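Side-chain contacts in ectonucleoside triphosphate diphosphohydrolase 4 (Homo sapiens, PDB 6WG5), which belongs to the GDA1/CD39 nucleoside phosphatase family and probably has the two-lobed fold of the actin-like ATPase clan: residues D149-I154 with F160-S165; A199-N204 with F376-F381; I326-Q331 with I337-T342. All coordinates share one frame; numbering follows the deposited sequence.

In the fold
The three contacts are well separated and do not touch. The centres of interactions 1 and 2 lie about 41 Å apart, those of 2 and 3 about 45 Å, and those of 1 and 3 about 54 Å. Interaction 1 comes first along the chain and packs helix 140-157 against the loop that leads to strand 167-169, beside a mixed sheet. Interaction 2 joins strand 200-203 to the loop before strand 381-385, which belongs to another six-stranded sheet. Interaction 3 is a hairpin nested within the long loop closed by interaction 2, in a separate three-stranded sheet. Each contact thus belongs to a different sheet region of one family fold.

Interaction 1 of 3, residues D149-I154 with F160-S165; sequences DLLTDI and FLFSDS
Phe162 and Leu151 carry this contact about equally, and Phe162 turns its ring from the loop onto the 149-154 part of helix 140-157. Its CB points toward the helix, and the ring makes the contact. The first torsion places CG opposite the backbone N (chi1 -162°), and this swings the ring in among Leu150, Leu151 and Ile154. CD1 is the first ring atom to meet the helix. It lies 4.0 Å from CG2 of Ile154, and the CB of that isoleucine is close by. CE1 goes deepest and has three neighbours. One is the backbone O of Leu150, 3.6 Å from Phe162 CE1, which sits at the ring edge near its plane. This carbonyl also accepts the helical bond from Ile154 N, so the ring adds an apolar neighbour to an oxygen already in use. The second neighbour is CD1 of Ile154, 3.7 Å from Phe162 CE1. The chain of Ile154 is extended (chi2 168°), which brings CD1 alongside both CE1 and CZ. The third is CD2 of Leu151, 3.8 Å from Phe162 CE1. Both methyls approach the ring obliquely. At the tip, CZ of Phe162 lies 3.9 Å from Ile154 CD1.

Leu151 extends the contact along the loop. Its CD2 packs on the backbone of Ser163 and Asp164, while CD1 lies 3.7 Å from OD1 of Asp164. This end is more exposed than the Phe162 end.

On the sheet side, Phe162 also touches Leu127 and Ile129 of strand 127-131 and Ala167 of strand 167-169. Ile154 joins it on Ile129, and Leu151 joins it on Ala167. Strands 127-131 and 167-169 are parallel neighbours. Helix 140-157 therefore lies in a beta-alpha-beta crossover, with the Phe162 ring wedged between helix and sheet.

Interaction 2 of 3, residues A199-N204 with F376-F381; sequences AVVEVN and FQNSEF
Asn378 points its carboxamide at strand 200-203 and crosses the side chain of Val201 at a slant. With CG anti to the backbone N (chi1 180°), the amide reaches from the loop to the strand. The nitrogen leads. ND2 of Asn378 donates a weak hydrogen bond to the backbone O of Val200, 3.5 Å long but fairly straight at 162°. The CG1 methyl of Val201 sits 3.5 Å from the same ND2 and stands clear of the amide plane. It is 4.0 Å from Asn378 OD1, so the methyl is nearer the nitrogen end.

The oxygen end has its own partner: OD1 of Asn378 accepts a hydrogen bond from NH1 of Arg218. The oxygen end is thus held by Arg218 and the nitrogen end more weakly, which would favour this rotation of the amide. Arg218 also forms a salt bridge with Glu380 and is bonded through its backbone to Ala199.

Strand 200-203 pairs with strand 214-217 in a small antiparallel sheet. The Asn378 loop runs into strand 381-385, next to strand 221-225 in the larger mixed sheet. The strand order there is consistent with the core sheet of an actin-like lobe.

Interaction 3 of 3, residues I326-Q331 with I337-T342; sequences IKDEIQ and IYLRGT
The Tyr338 ring and the Glu329 carboxylate are the flat groups that meet, running alongside each other in the same direction. Their planes are 81° apart. OE1 of Glu329 approaches CE1 of Tyr338 obliquely, at 3.6 Å. In Glu329 a chi1 of 63° tucks CG between the two backbone branches, and the extended chain carries the carboxylate along the ring. Tyr338 also touches Pro313.

Beneath these groups the backbones form an antiparallel ladder. Asp328 pairs with Leu339 and Ile330 with Ile337, each through two hydrogen bonds. The bond from Asp328 N to Leu339 O is the longest at 3.3 Å. Gly341 N adds another to Ile326 O, at 2.9 Å.

The other face holds Asp328, Ile330, Ile337 and Leu339. CD1 of Ile330 packs on CD1 of Leu339, 3.8 Å away. Asp328 lies beside Leu339, and its OD1 makes a salt bridge with Lys440.

These strands form a beta hairpin, and strand 335-341 also pairs with strand 317-319. Helix 283-296 packs on the apolar part of the second face, touching Ile330, Ile337 and Leu339, while Asp328 is met by helix 436-456.

Interaction 1 of 3, residues D149-I154 with F160-S165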
# COMPACT_ATOMS: atom_id res chain seq x y z
N ASP A 149 -23.17 -10.48 13.22
CA ASP A 149 -24.34 -10.44 12.34
C ASP A 149 -24.01 -11.03 10.98
O ASP A 149 -24.83 -11.73 10.38
CB ASP A 149 -24.85 -9.01 12.20
CG ASP A 149 -26.21 -8.94 11.52
OD1 ASP A 149 -26.97 -9.93 11.62
OD2 ASP A 149 -26.52 -7.90 10.90
N LEU A 150 -22.80 -10.76 10.47
CA LEU A 150 -22.37 -11.39 9.23
C LEU A 150 -22.19 -12.89 9.40
O LEU A 150 -22.58 -13.67 8.52
CB LEU A 150 -21.05 -10.76 8.76
CG LEU A 150 -21.12 -9.30 8.29
CD1 LEU A 150 -19.72 -8.71 8.20
CD2 LEU A 150 -21.82 -9.21 6.94
N LEU A 151 -21.61 -13.32 10.52
CA LEU A 151 -21.33 -14.73 10.73
C LEU A 151 -22.61 -15.54 10.89
O LEU A 151 -22.72 -16.65 10.36
CB LEU A 151 -20.42 -14.91 11.95
CG LEU A 151 -18.98 -14.45 11.76
CD1 LEU A 151 -18.27 -14.36 13.10
CD2 LEU A 151 -18.23 -15.38 10.82
N THR A 152 -23.59 -15.01 11.63
CA THR A 152 -24.82 -15.77 11.87
C THR A 152 -25.77 -15.72 10.68
O THR A 152 -26.57 -16.65 10.50
CB THR A 152 -25.54 -15.23 13.11
OG1 THR A 152 -25.94 -13.87 12.89
CG2 THR A 152 -24.64 -15.31 14.34
N ASP A 153 -25.69 -14.67 9.86
CA ASP A 153 -26.67 -14.44 8.80
C ASP A 153 -26.25 -14.99 7.45
O ASP A 153 -27.07 -15.57 6.74
CB ASP A 153 -26.94 -12.93 8.67
CG ASP A 153 -28.19 -12.63 7.87
OD1 ASP A 153 -29.03 -11.84 8.36
OD2 ASP A 153 -28.34 -13.18 6.76
N ILE A 154 -24.98 -14.82 7.07
CA ILE A 154 -24.54 -15.23 5.73
C ILE A 154 -24.70 -16.73 5.51
O ILE A 154 -25.25 -17.12 4.47
CB ILE A 154 -23.10 -14.74 5.48
CG1 ILE A 154 -23.09 -13.22 5.33
CG2 ILE A 154 -22.50 -15.41 4.24
CD1 ILE A 154 -21.70 -12.62 5.35
N PHE A 160 -21.19 -20.45 0.66
CA PHE A 160 -19.75 -20.28 0.71
C PHE A 160 -19.20 -20.77 2.05
O PHE A 160 -19.87 -20.73 3.08
CB PHE A 160 -19.37 -18.82 0.50
CG PHE A 160 -19.90 -18.23 -0.77
CD1 PHE A 160 -19.78 -18.91 -1.97
CD2 PHE A 160 -20.53 -16.99 -0.77
CE1 PHE A 160 -20.27 -18.37 -3.15
CE2 PHE A 160 -21.02 -16.45 -1.95
CZ PHE A 160 -20.89 -17.14 -3.13
N LEU A 161 -17.95 -21.23 2.02
CA LEU A 161 -17.24 -21.58 3.26
C LEU A 161 -17.02 -20.30 4.06
O LEU A 161 -16.19 -19.46 3.69
CB LEU A 161 -15.92 -22.26 2.95
CG LEU A 161 -15.94 -23.59 2.20
CD1 LEU A 161 -14.52 -24.04 1.91
CD2 LEU A 161 -16.68 -24.66 3.00
N PHE A 162 -17.75 -20.15 5.16
CA PHE A 162 -17.70 -18.93 5.96
C PHE A 162 -17.77 -19.31 7.43
O PHE A 162 -18.76 -19.90 7.88
CB PHE A 162 -18.86 -18.00 5.58
CG PHE A 162 -18.66 -16.58 6.01
CD1 PHE A 162 -19.53 -15.97 6.90
CD2 PHE A 162 -17.59 -15.84 5.53
CE1 PHE A 162 -19.35 -14.66 7.29
CE2 PHE A 162 -17.40 -14.53 5.92
CZ PHE A 162 -18.28 -13.94 6.80
N SER A 163 -16.71 -18.98 8.17
CA SER A 163 -16.60 -19.31 9.58
C SER A 163 -16.16 -18.07 10.36
O SER A 163 -16.00 -16.99 9.80
CB SER A 163 -15.60 -20.46 9.80
OG SER A 163 -16.00 -21.62 9.08
N ASP A 164 -15.98 -18.25 11.67
CA ASP A 164 -15.58 -17.14 12.53
C ASP A 164 -14.31 -16.47 12.02
O ASP A 164 -14.23 -15.24 11.95
CB ASP A 164 -15.38 -17.65 13.96
CG ASP A 164 -14.76 -16.60 14.87
OD1 ASP A 164 -15.10 -15.41 14.73
OD2 ASP A 164 -13.92 -16.97 15.72
N SER A 165 -13.31 -17.26 11.64
CA SER A 165 -12.04 -16.71 11.19
C SER A 165 -12.15 -16.00 9.85
O SER A 165 -11.26 -15.22 9.50
CB SER A 165 -10.99 -17.82 11.09
OG SER A 165 -11.48 -18.93 10.36

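Interaction 2 of 3, residues A199-N204 with F376-F381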
# COMPACT_ATOMS: atom_id res chain seq x y z
N ALA A 199 17.31 -10.74 -9.79
CA ALA A 199 18.29 -10.62 -8.72
C ALA A 199 17.95 -11.57 -7.57
O ALA A 199 16.79 -11.96 -7.37
CB ALA A 199 18.34 -9.19 -8.20
N VAL A 200 18.98 -11.93 -6.80
CA VAL A 200 18.84 -12.86 -5.69
C VAL A 200 19.43 -12.24 -4.44
O VAL A 200 20.25 -11.32 -4.50
CB VAL A 200 19.52 -14.22 -5.99
CG1 VAL A 200 18.79 -14.94 -7.09
CG2 VAL A 200 20.98 -14.01 -6.37
N VAL A 201 18.99 -12.75 -3.29
CA VAL A 201 19.44 -12.28 -1.98
C VAL A 201 19.77 -13.48 -1.11
O VAL A 201 19.28 -14.59 -1.32
CB VAL A 201 18.39 -11.39 -1.28
CG1 VAL A 201 18.28 -10.04 -1.96
CG2 VAL A 201 17.04 -12.09 -1.25
N GLU A 202 20.61 -13.23 -0.11
CA GLU A 202 20.89 -14.21 0.93
C GLU A 202 19.96 -13.94 2.11
O GLU A 202 19.88 -12.81 2.60
CB GLU A 202 22.35 -14.12 1.36
CG GLU A 202 22.80 -15.18 2.35
CD GLU A 202 24.25 -15.03 2.75
OE1 GLU A 202 24.91 -14.09 2.24
OE2 GLU A 202 24.73 -15.83 3.57
N VAL A 203 19.25 -14.98 2.56
CA VAL A 203 18.22 -14.86 3.57
C VAL A 203 18.62 -15.66 4.80
O VAL A 203 19.11 -16.79 4.69
CB VAL A 203 16.85 -15.34 3.04
CG1 VAL A 203 15.78 -15.20 4.11
CG2 VAL A 203 16.47 -14.56 1.79
N ASN A 204 18.40 -15.08 5.98
CA ASN A 204 18.52 -15.78 7.25
C ASN A 204 17.12 -16.01 7.78
O ASN A 204 16.44 -15.07 8.20
CB ASN A 204 19.36 -14.98 8.25
CG ASN A 204 20.75 -14.69 7.74
OD1 ASN A 204 21.16 -13.53 7.67
ND2 ASN A 204 21.49 -15.73 7.38
N PHE A 376 20.82 -1.21 0.75
CA PHE A 376 20.54 -0.30 -0.36
C PHE A 376 21.21 -0.78 -1.65
O PHE A 376 20.60 -0.71 -2.72
CB PHE A 376 20.99 1.12 -0.01
CG PHE A 376 20.11 1.80 1.01
CD1 PHE A 376 18.78 2.05 0.73
CD2 PHE A 376 20.62 2.20 2.23
CE1 PHE A 376 17.97 2.67 1.66
CE2 PHE A 376 19.82 2.83 3.16
CZ PHE A 376 18.49 3.07 2.87
N GLN A 377 22.45 -1.25 -1.56
CA GLN A 377 23.15 -1.67 -2.77
C GLN A 377 22.50 -2.89 -3.43
O GLN A 377 22.75 -3.14 -4.61
CB GLN A 377 24.62 -1.98 -2.45
CG GLN A 377 24.84 -2.98 -1.33
CD GLN A 377 25.09 -2.32 0.02
OE1 GLN A 377 24.43 -1.34 0.37
NE2 GLN A 377 26.05 -2.85 0.77
N ASN A 378 21.68 -3.64 -2.70
CA ASN A 378 20.99 -4.82 -3.23
C ASN A 378 19.52 -4.78 -2.80
O ASN A 378 19.09 -5.55 -1.94
CB ASN A 378 21.68 -6.11 -2.78
CG ASN A 378 20.99 -7.35 -3.30
OD1 ASN A 378 20.16 -7.27 -4.20
ND2 ASN A 378 21.33 -8.50 -2.74
N SER A 379 18.76 -3.87 -3.40
CA SER A 379 17.35 -3.71 -3.06
C SER A 379 16.64 -3.00 -4.21
O SER A 379 17.28 -2.49 -5.13
CB SER A 379 17.17 -2.93 -1.75
OG SER A 379 17.57 -1.58 -1.92
N GLU A 380 15.31 -2.99 -4.14
CA GLU A 380 14.48 -2.27 -5.09
C GLU A 380 13.15 -1.95 -4.43
O GLU A 380 12.67 -2.70 -3.58
CB GLU A 380 14.26 -3.07 -6.38
CG GLU A 380 13.54 -4.40 -6.18
CD GLU A 380 13.43 -5.20 -7.46
OE1 GLU A 380 12.87 -4.69 -8.45
OE2 GLU A 380 13.92 -6.36 -7.48
N PHE A 381 12.57 -0.81 -4.82
CA PHE A 381 11.32 -0.34 -4.25
C PHE A 381 10.42 0.19 -5.36
O PHE A 381 10.90 0.70 -6.37
CB PHE A 381 11.54 0.77 -3.22
CG PHE A 381 11.96 0.27 -1.86
CD1 PHE A 381 11.04 0.20 -0.83
CD2 PHE A 381 13.27 -0.12 -1.63
CE1 PHE A 381 11.42 -0.26 0.43
CE2 PHE A 381 13.65 -0.57 -0.38
CZ PHE A 381 12.73 -0.64 0.65

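Interaction 3 of 3, residues I326-Q331 with I337-T342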
# COMPACT_ATOMS: atom_id res chain seq x y z
N ILE A 326 2.13 33.05 -6.53
CA ILE A 326 0.77 32.65 -6.18
C ILE A 326 0.37 33.33 -4.88
O ILE A 326 1.19 33.53 -3.97
CB ILE A 326 0.64 31.12 -6.06
CG1 ILE A 326 -0.84 30.72 -6.00
CG2 ILE A 326 1.37 30.62 -4.82
CD1 ILE A 326 -1.08 29.22 -6.02
N LYS A 327 -0.90 33.68 -4.77
CA LYS A 327 -1.45 34.27 -3.56
C LYS A 327 -2.40 33.27 -2.91
O LYS A 327 -3.39 32.86 -3.52
CB LYS A 327 -2.16 35.59 -3.87
CG LYS A 327 -1.20 36.65 -4.41
CD LYS A 327 -1.90 37.93 -4.80
CE LYS A 327 -0.91 38.93 -5.39
NZ LYS A 327 -1.50 40.28 -5.60
N ASP A 328 -2.08 32.87 -1.68
CA ASP A 328 -2.85 31.91 -0.92
C ASP A 328 -3.15 32.51 0.45
O ASP A 328 -2.58 33.53 0.83
CB ASP A 328 -2.09 30.58 -0.78
CG ASP A 328 -2.97 29.44 -0.28
OD1 ASP A 328 -4.19 29.49 -0.50
OD2 ASP A 328 -2.42 28.50 0.34
N GLU A 329 -4.06 31.87 1.18
CA GLU A 329 -4.42 32.36 2.50
C GLU A 329 -4.79 31.20 3.40
O GLU A 329 -5.30 30.17 2.95
CB GLU A 329 -5.57 33.38 2.42
CG GLU A 329 -6.87 32.81 1.89
CD GLU A 329 -7.87 33.90 1.52
OE1 GLU A 329 -7.43 34.97 1.06
OE2 GLU A 329 -9.09 33.67 1.68
N ILE A 330 -4.53 31.37 4.70
CA ILE A 330 -4.85 30.39 5.73
C ILE A 330 -5.97 30.97 6.58
O ILE A 330 -5.84 32.08 7.11
CB ILE A 330 -3.62 30.06 6.60
CG1 ILE A 330 -2.46 29.58 5.73
CG2 ILE A 330 -3.98 29.02 7.65
CD1 ILE A 330 -1.15 29.48 6.48
N GLN A 331 -7.06 30.21 6.71
CA GLN A 331 -8.20 30.62 7.52
C GLN A 331 -8.36 29.64 8.67
O GLN A 331 -8.45 28.42 8.45
CB GLN A 331 -9.48 30.67 6.68
CG GLN A 331 -9.60 31.96 5.88
CD GLN A 331 -10.26 31.75 4.53
OE1 GLN A 331 -11.03 30.81 4.34
NE2 GLN A 331 -9.96 32.63 3.59
N ILE A 337 -4.63 34.54 7.42
CA ILE A 337 -3.22 34.86 7.18
C ILE A 337 -2.97 34.74 5.69
O ILE A 337 -3.39 33.76 5.06
CB ILE A 337 -2.29 33.92 7.98
CG1 ILE A 337 -2.55 34.09 9.48
CG2 ILE A 337 -0.83 34.20 7.65
CD1 ILE A 337 -2.35 35.51 10.01
N TYR A 338 -2.29 35.73 5.13
CA TYR A 338 -2.07 35.82 3.70
C TYR A 338 -0.64 35.39 3.36
O TYR A 338 0.31 35.75 4.07
CB TYR A 338 -2.33 37.24 3.19
CG TYR A 338 -3.75 37.70 3.47
CD1 TYR A 338 -4.78 37.37 2.60
CD2 TYR A 338 -4.05 38.45 4.59
CE1 TYR A 338 -6.08 37.78 2.84
CE2 TYR A 338 -5.34 38.87 4.85
CZ TYR A 338 -6.35 38.53 3.97
OH TYR A 338 -7.64 38.95 4.22
N LEU A 339 -0.51 34.62 2.29
CA LEU A 339 0.78 34.10 1.85
C LEU A 339 1.05 34.53 0.41
O LEU A 339 0.13 34.87 -0.34
CB LEU A 339 0.82 32.56 1.94
CG LEU A 339 0.13 31.89 3.13
CD1 LEU A 339 0.22 30.38 3.00
CD2 LEU A 339 0.73 32.35 4.45
N ARG A 340 2.32 34.50 0.04
CA ARG A 340 2.74 34.68 -1.34
C ARG A 340 3.88 33.72 -1.63
O ARG A 340 4.86 33.69 -0.88
CB ARG A 340 3.17 36.12 -1.62
CG ARG A 340 3.26 36.46 -3.10
CD ARG A 340 4.44 37.37 -3.39
NE ARG A 340 4.42 38.57 -2.57
CZ ARG A 340 5.49 39.31 -2.29
NH1 ARG A 340 5.37 40.39 -1.53
NH2 ARG A 340 6.69 38.95 -2.75
N GLY A 341 3.74 32.94 -2.70
CA GLY A 341 4.73 31.92 -3.00
C GLY A 341 5.99 32.53 -3.61
O GLY A 341 5.91 33.35 -4.53
N THR A 342 7.14 32.11 -3.10
CA THR A 342 8.43 32.52 -3.65
C THR A 342 9.11 31.39 -4.42
O THR A 342 10.21 31.60 -4.95
CB THR A 342 9.35 33.03 -2.54
OG1 THR A 342 9.53 32.01 -1.54
CG2 THR A 342 8.76 34.26 -1.88